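Local atomic coordinates of 3-hydroxyadipyl-CoA dehydrogenase (Escherichia coli, PDB entry 3MOG), a protein that catalyses the NAD-dependent oxidation of 3-hydroxyadipyl-CoA to 3-oxoadipyl-CoA in the breakdown of phenylacetate. Residues Ser248-Phe253 / Arg258-Leu263. Residues are numbered along the deposited sequence; the frame is centred on the assembly and turned at random.
Sequences SVFNAF and RFLPSL
F250 and P261 meet where the last turn of helix 239-252 is covered by the chain that doubles back toward helix 263-270. P261 stands its CD corner over the centre of one face of the F250 phenyl ring, 3.6 Å from the centroid and 10° off the normal, a CH-pi contact in which the two side chains cross at about a right angle. Proline suits the place: its CD, bonded to nitrogen, carries mildly polarised hydrogens, and that nitrogen has no hydrogen to satisfy. The F250 ring reaches this spot because CG stands anti to the backbone N (chi1 179°), and there it also meets the F259-L260 peptide obliquely, with F250 CD1 3.3 Å from F259 O. L260 CD1 closes on F250 CZ at 3.9 Å, the two side chains running side by side. Were F250 reduced to alanine, P261 CD would probably lose the face it rests on and a gap would open beside L260 CD1.

F259 makes the second half of the packing. V249 CG1, anti to the backbone N, sits over the centre of its ring, 3.9 Å from the centroid, and a beta-branched methyl is short enough to do so. F253, just past the helix, offers its ring nearly parallel to that of F259, at 18°, but slid so far that the two barely overlap; F253 CD1 meets F259 CE1 at 3.5 Å.

V249, F250, F253, F259 and P261 are buried, whereas L260 and R258 are partly exposed. W254 of the second subunit packs on L260. R258 CG lies toward the rim of the F259 face away from V249, and F259 CE1 sits over the guanidinium plane, while D403 and E400 pair with its charge. Between these two segments of the C-terminal domain, the loop's return is held by apolar and CH-pi packing without a hydrogen bond, so it depends on ring shape and fit.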
loop_
_atom_site.group_PDB
_atom_site.type_symbol
_atom_site.label_atom_id
_atom_site.label_comp_id
_atom_site.label_asym_id
_atom_site.label_seq_id
_atom_site.Cartn_x
_atom_site.Cartn_y
_atom_site.Cartn_z
ATOM N N SER C 248 7.319 -6.671 10.548
ATOM C CA SER C 248 6.416 -7.787 10.741
ATOM C C SER C 248 4.975 -7.283 10.897
ATOM O O SER C 248 4.071 -7.811 10.258
ATOM C CB SER C 248 6.871 -8.647 11.936
ATOM O OG SER C 248 5.813 -9.429 12.480
ATOM N N VAL C 249 4.779 -6.266 11.741
ATOM C CA VAL C 249 3.459 -5.654 11.942
ATOM C C VAL C 249 2.984 -5.015 10.626
ATOM O O VAL C 249 1.857 -5.239 10.178
ATOM C CB VAL C 249 3.476 -4.630 13.110
ATOM C CG1 VAL C 249 2.146 -3.951 13.248
ATOM C CG2 VAL C 249 3.825 -5.329 14.426
ATOM N N PHE C 250 3.876 -4.269 9.990
ATOM C CA PHE C 250 3.612 -3.668 8.684
ATOM C C PHE C 250 3.070 -4.677 7.655
ATOM O O PHE C 250 2.043 -4.426 7.008
ATOM C CB PHE C 250 4.906 -3.026 8.160
ATOM C CG PHE C 250 4.788 -2.386 6.797
ATOM C CD1 PHE C 250 3.972 -1.279 6.599
ATOM C CD2 PHE C 250 5.518 -2.878 5.719
ATOM C CE1 PHE C 250 3.878 -0.667 5.363
ATOM C CE2 PHE C 250 5.431 -2.275 4.465
ATOM C CZ PHE C 250 4.625 -1.175 4.283
ATOM N N ASN C 251 3.758 -5.808 7.523
ATOM C CA ASN C 251 3.410 -6.824 6.530
ATOM C C ASN C 251 2.172 -7.632 6.898
ATOM O O ASN C 251 1.430 -8.029 6.016
ATOM C CB ASN C 251 4.592 -7.772 6.287
ATOM C CG ASN C 251 5.731 -7.103 5.523
ATOM O OD1 ASN C 251 5.511 -6.380 4.544
ATOM N ND2 ASN C 251 6.952 -7.344 5.970
ATOM N N ALA C 252 1.954 -7.856 8.197
ATOM C CA ALA C 252 0.790 -8.602 8.661
ATOM C C ALA C 252 -0.504 -7.800 8.535
ATOM O O ALA C 252 -1.602 -8.365 8.627
ATOM C CB ALA C 252 0.996 -9.107 10.104
ATOM N N PHE C 253 -0.371 -6.488 8.340
ATOM C CA PHE C 253 -1.510 -5.597 8.098
ATOM C C PHE C 253 -1.582 -5.226 6.619
ATOM O O PHE C 253 -2.237 -4.228 6.227
ATOM C CB PHE C 253 -1.418 -4.328 8.942
ATOM C CG PHE C 253 -1.982 -4.460 10.347
ATOM C CD1 PHE C 253 -1.151 -4.351 11.447
ATOM C CD2 PHE C 253 -3.355 -4.634 10.562
ATOM C CE1 PHE C 253 -1.664 -4.441 12.765
ATOM C CE2 PHE C 253 -3.872 -4.731 11.853
ATOM C CZ PHE C 253 -3.018 -4.627 12.965
ATOM N N ARG C 258 0.517 3.560 8.295
ATOM C CA ARG C 258 0.840 3.942 9.679
ATOM C C ARG C 258 1.866 3.012 10.348
ATOM O O ARG C 258 2.394 3.313 11.423
ATOM C CB ARG C 258 -0.427 4.161 10.532
ATOM C CG ARG C 258 -1.242 2.933 10.859
ATOM C CD ARG C 258 -2.644 3.349 11.289
ATOM N NE ARG C 258 -3.313 2.296 12.048
ATOM C CZ ARG C 258 -3.985 1.278 11.511
ATOM N NH1 ARG C 258 -4.545 0.375 12.306
ATOM N NH2 ARG C 258 -4.092 1.149 10.189
ATOM N N PHE C 259 2.167 1.892 9.695
ATOM C CA PHE C 259 3.220 1.000 10.167
ATOM C C PHE C 259 4.442 0.949 9.213
ATOM O O PHE C 259 5.261 0.054 9.311
ATOM C CB PHE C 259 2.670 -0.415 10.440
ATOM C CG PHE C 259 1.602 -0.462 11.497
ATOM C CD1 PHE C 259 0.326 -0.936 11.194
ATOM C CD2 PHE C 259 1.866 -0.022 12.799
ATOM C CE1 PHE C 259 -0.672 -0.982 12.171
ATOM C CE2 PHE C 259 0.872 -0.056 13.783
ATOM C CZ PHE C 259 -0.399 -0.542 13.469
ATOM N N LEU C 260 4.545 1.914 8.303
ATOM C CA LEU C 260 5.667 2.029 7.370
ATOM C C LEU C 260 7.047 1.943 8.045
ATOM O O LEU C 260 7.290 2.598 9.064
ATOM C CB LEU C 260 5.561 3.347 6.592
ATOM C CG LEU C 260 6.333 3.498 5.278
ATOM C CD1 LEU C 260 5.862 2.473 4.253
ATOM C CD2 LEU C 260 6.183 4.914 4.731
ATOM N N PRO C 261 7.939 1.097 7.503
ATOM C CA PRO C 261 9.329 1.109 7.998
ATOM C C PRO C 261 10.112 2.347 7.530
ATOM O O PRO C 261 9.650 3.071 6.650
ATOM C CB PRO C 261 9.923 -0.196 7.433
ATOM C CG PRO C 261 8.692 -1.072 7.163
ATOM C CD PRO C 261 7.658 -0.095 6.689
ATOM N N SER C 262 11.278 2.583 8.131
ATOM C CA SER C 262 12.145 3.717 7.769
ATOM C C SER C 262 13.357 3.280 6.934
ATOM O O SER C 262 14.006 2.295 7.280
ATOM C CB SER C 262 12.650 4.389 9.047
ATOM O OG SER C 262 13.426 5.535 8.760
ATOM N N LEU C 263 13.684 4.023 5.871
ATOM C CA LEU C 263 14.949 3.780 5.144
ATOM C C LEU C 263 16.165 4.124 6.011
ATOM O O LEU C 263 17.250 3.597 5.789
ATOM C CB LEU C 263 15.038 4.569 3.833
ATOM C CG LEU C 263 14.052 4.293 2.701
ATOM C CD1 LEU C 263 13.993 5.545 1.858
ATOM C CD2 LEU C 263 14.405 3.058 1.843
#